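Local structure of N-(5'-phosphoribosyl)anthranilate isomerase (Pyrococcus furiosus, 4AAJ) at residues T126-P131 and L164-L169. The protein catalyses the isomerisation of N-(5-phospho-beta-D-ribosyl)anthranilate to 1-(2-carboxyphenylamino)-1-deoxy-D-ribulose 5-phosphate in tryptophan biosynthesis. Numbering follows the deposited sequence.
Sequences TISKNP and LRVSSL
The puckered ring of Pro-131 and its flat carbonyl group meet helix 165-173. In this monomeric TIM barrel the contact joins successive beta-alpha units at the surface. Nothing from Arg-165, Val-166 or Leu-169 lies squarely on a face of the ring. Arg-165 CB and Val-166 CG2 approach obliquely from one side of its mean plane, Leu-169 CD1 from the other. CB is the ring atom turned toward the helix, with Pro-131 CB 3.8 Å from Arg-165 CB and 4.1 Å from Leu-169 CD1. The carbonyl is met differently: Leu-169 CD1 sits over its face, 3.9 Å from Pro-131 C and 4.0 Å from Pro-131 O.

The loop following strand 117-123 turns into helix 131-144 beside the first turn of the next barrel helix, 165-173. Asn-130 takes the N-cap position, and Pro-131 is the first residue of helix 131-144. No hydrogen bond spans the two segments; the grip is van der Waals packing. Asp-163 links them from outside, through a backbone bond with Thr-126 and weak carboxylate bonds to Arg-165 N and Val-166 N.

Arg-165 packs through CB, the aliphatic root of its side chain. Leu-169 also touches Ala-135 of helix 131-144. The chi1 of Ser-128 (175°, OG anti to the backbone N) puts OG beside Val-166 while it is hydrogen-bonded to Asp-134 OD2. One methyl of Val-166 does the touching: CG2, the one anti to the carbonyl carbon, lies 3.7 Å from both CB and OG of Ser-128.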
ATOM      1  N   THR A 126       8.531  12.374  -9.647  1.00 53.15           N
ATOM      2  CA  THR A 126       9.937  12.045  -9.377  1.00 55.98           C
ATOM      3  C   THR A 126      10.703  13.332  -9.058  1.00 57.98           C
ATOM      4  O   THR A 126      11.502  13.378  -8.119  1.00 58.33           O
ATOM      5  CB  THR A 126      10.587  11.316 -10.572  1.00 58.24           C
ATOM      6  OG1 THR A 126       9.771  10.198 -10.950  1.00 58.83           O
ATOM      7  CG2 THR A 126      11.982  10.818 -10.216  1.00 58.68           C
ATOM      8  N   ILE A 127      10.443  14.373  -9.847  1.00 59.27           N
ATOM      9  CA  ILE A 127      10.952  15.716  -9.564  1.00 61.71           C
ATOM     10  C   ILE A 127       9.820  16.747  -9.638  1.00 62.15           C
ATOM     11  O   ILE A 127       8.857  16.575 -10.390  1.00 63.53           O
ATOM     12  CB  ILE A 127      12.130  16.114 -10.492  1.00 62.58           C
ATOM     13  CG1 ILE A 127      11.774  15.897 -11.970  1.00 63.48           C
ATOM     14  CG2 ILE A 127      13.401  15.363 -10.112  1.00 61.19           C
ATOM     15  CD1 ILE A 127      11.230  17.135 -12.651  1.00 62.71           C
ATOM     16  N   SER A 128       9.941  17.812  -8.852  1.00 63.01           N
ATOM     17  CA  SER A 128       8.892  18.819  -8.759  1.00 64.76           C
ATOM     18  C   SER A 128       9.461  20.232  -8.776  1.00 67.07           C
ATOM     19  O   SER A 128      10.290  20.587  -7.931  1.00 68.32           O
ATOM     20  CB  SER A 128       8.055  18.593  -7.495  1.00 62.86           C
ATOM     21  OG  SER A 128       7.099  19.623  -7.318  1.00 60.84           O
ATOM     22  N   LYS A 129       9.004  21.029  -9.744  1.00 68.33           N
ATOM     23  CA  LYS A 129       9.368  22.440  -9.857  1.00 67.40           C
ATOM     24  C   LYS A 129       8.900  23.222  -8.634  1.00 65.53           C
ATOM     25  O   LYS A 129       9.712  23.821  -7.929  1.00 64.54           O
ATOM     26  N   ASN A 130       7.593  23.205  -8.386  1.00 64.50           N
ATOM     27  CA  ASN A 130       7.028  23.833  -7.189  1.00 65.74           C
ATOM     28  C   ASN A 130       6.247  22.841  -6.309  1.00 65.71           C
ATOM     29  O   ASN A 130       5.088  22.519  -6.607  1.00 62.35           O
ATOM     30  CB  ASN A 130       6.164  25.041  -7.557  1.00 66.67           C
ATOM     31  CG  ASN A 130       6.106  26.079  -6.447  1.00 69.99           C
ATOM     32  OD1 ASN A 130       5.974  25.748  -5.264  1.00 70.62           O
ATOM     33  ND2 ASN A 130       6.204  27.349  -6.827  1.00 69.04           N
ATOM     34  N   PRO A 131       6.886  22.362  -5.219  1.00 63.97           N
ATOM     35  CA  PRO A 131       6.342  21.349  -4.305  1.00 62.80           C
ATOM     36  C   PRO A 131       4.976  21.708  -3.710  1.00 60.27           C
ATOM     37  O   PRO A 131       4.054  20.884  -3.751  1.00 55.41           O
ATOM     38  CB  PRO A 131       7.404  21.264  -3.195  1.00 62.88           C
ATOM     39  CG  PRO A 131       8.224  22.505  -3.331  1.00 62.32           C
ATOM     40  CD  PRO A 131       8.231  22.794  -4.799  1.00 63.27           C
ATOM     41  N   LEU A 164      10.963  14.212  -2.172  1.00 54.55           N
ATOM     42  CA  LEU A 164      10.133  13.879  -1.019  1.00 51.30           C
ATOM     43  C   LEU A 164       9.354  15.097  -0.525  1.00 51.85           C
ATOM     44  O   LEU A 164       8.581  15.004   0.437  1.00 47.98           O
ATOM     45  CB  LEU A 164      11.001  13.360   0.131  1.00 51.86           C
ATOM     46  CG  LEU A 164      11.832  12.086  -0.034  1.00 53.25           C
ATOM     47  CD1 LEU A 164      12.765  11.939   1.153  1.00 51.96           C
ATOM     48  CD2 LEU A 164      10.956  10.853  -0.170  1.00 53.26           C
ATOM     49  N   ARG A 165       9.574  16.238  -1.174  1.00 49.03           N
ATOM     50  CA  ARG A 165       8.956  17.492  -0.767  1.00 48.66           C
ATOM     51  C   ARG A 165       7.442  17.514  -0.962  1.00 44.94           C
ATOM     52  O   ARG A 165       6.719  17.999  -0.091  1.00 43.82           O
ATOM     53  CB  ARG A 165       9.610  18.680  -1.486  1.00 53.87           C
ATOM     54  CG  ARG A 165      10.960  19.093  -0.909  1.00 58.46           C
ATOM     55  CD  ARG A 165      10.819  19.617   0.513  1.00 62.94           C
ATOM     56  NE  ARG A 165       9.977  20.813   0.579  1.00 68.41           N
ATOM     57  CZ  ARG A 165       9.250  21.174   1.635  1.00 70.96           C
ATOM     58  NH1 ARG A 165       9.239  20.427   2.735  1.00 72.47           N
ATOM     59  NH2 ARG A 165       8.522  22.284   1.588  1.00 72.30           N
ATOM     60  N   VAL A 166       6.964  17.001  -2.095  1.00 40.94           N
ATOM     61  CA  VAL A 166       5.521  16.934  -2.344  1.00 40.52           C
ATOM     62  C   VAL A 166       4.899  16.045  -1.268  1.00 41.85           C
ATOM     63  O   VAL A 166       3.911  16.432  -0.626  1.00 40.09           O
ATOM     64  CB  VAL A 166       5.180  16.397  -3.749  1.00 40.38           C
ATOM     65  CG1 VAL A 166       3.668  16.340  -3.954  1.00 41.48           C
ATOM     66  CG2 VAL A 166       5.815  17.262  -4.835  1.00 42.55           C
ATOM     67  N   SER A 167       5.510  14.874  -1.057  1.00 41.16           N
ATOM     68  CA  SER A 167       5.027  13.903  -0.066  1.00 40.68           C
ATOM     69  C   SER A 167       4.907  14.501   1.340  1.00 41.64           C
ATOM     70  O   SER A 167       3.884  14.325   2.000  1.00 41.23           O
ATOM     71  CB  SER A 167       5.886  12.634  -0.072  1.00 40.19           C
ATOM     72  OG  SER A 167       5.653  11.898  -1.263  1.00 39.82           O
ATOM     73  N   SER A 168       5.948  15.217   1.768  1.00 42.95           N
ATOM     74  CA  SER A 168       5.974  15.949   3.044  1.00 46.16           C
ATOM     75  C   SER A 168       4.739  16.806   3.288  1.00 45.49           C
ATOM     76  O   SER A 168       4.176  16.798   4.385  1.00 44.10           O
ATOM     77  CB  SER A 168       7.218  16.847   3.116  1.00 47.43           C
ATOM     78  OG  SER A 168       8.341  16.131   3.602  1.00 52.40           O
ATOM     79  N   LEU A 169       4.330  17.536   2.255  1.00 44.69           N
ATOM     80  CA  LEU A 169       3.244  18.510   2.352  1.00 44.99           C
ATOM     81  C   LEU A 169       1.852  17.895   2.231  1.00 44.37           C
ATOM     82  O   LEU A 169       0.891  18.389   2.833  1.00 41.18           O
ATOM     83  CB  LEU A 169       3.435  19.599   1.303  1.00 45.60           C
ATOM     84  CG  LEU A 169       4.742  20.396   1.412  1.00 45.56           C
ATOM     85  CD1 LEU A 169       5.001  21.133   0.113  1.00 46.43           C
ATOM     86  CD2 LEU A 169       4.735  21.353   2.601  1.00 48.02           C
TER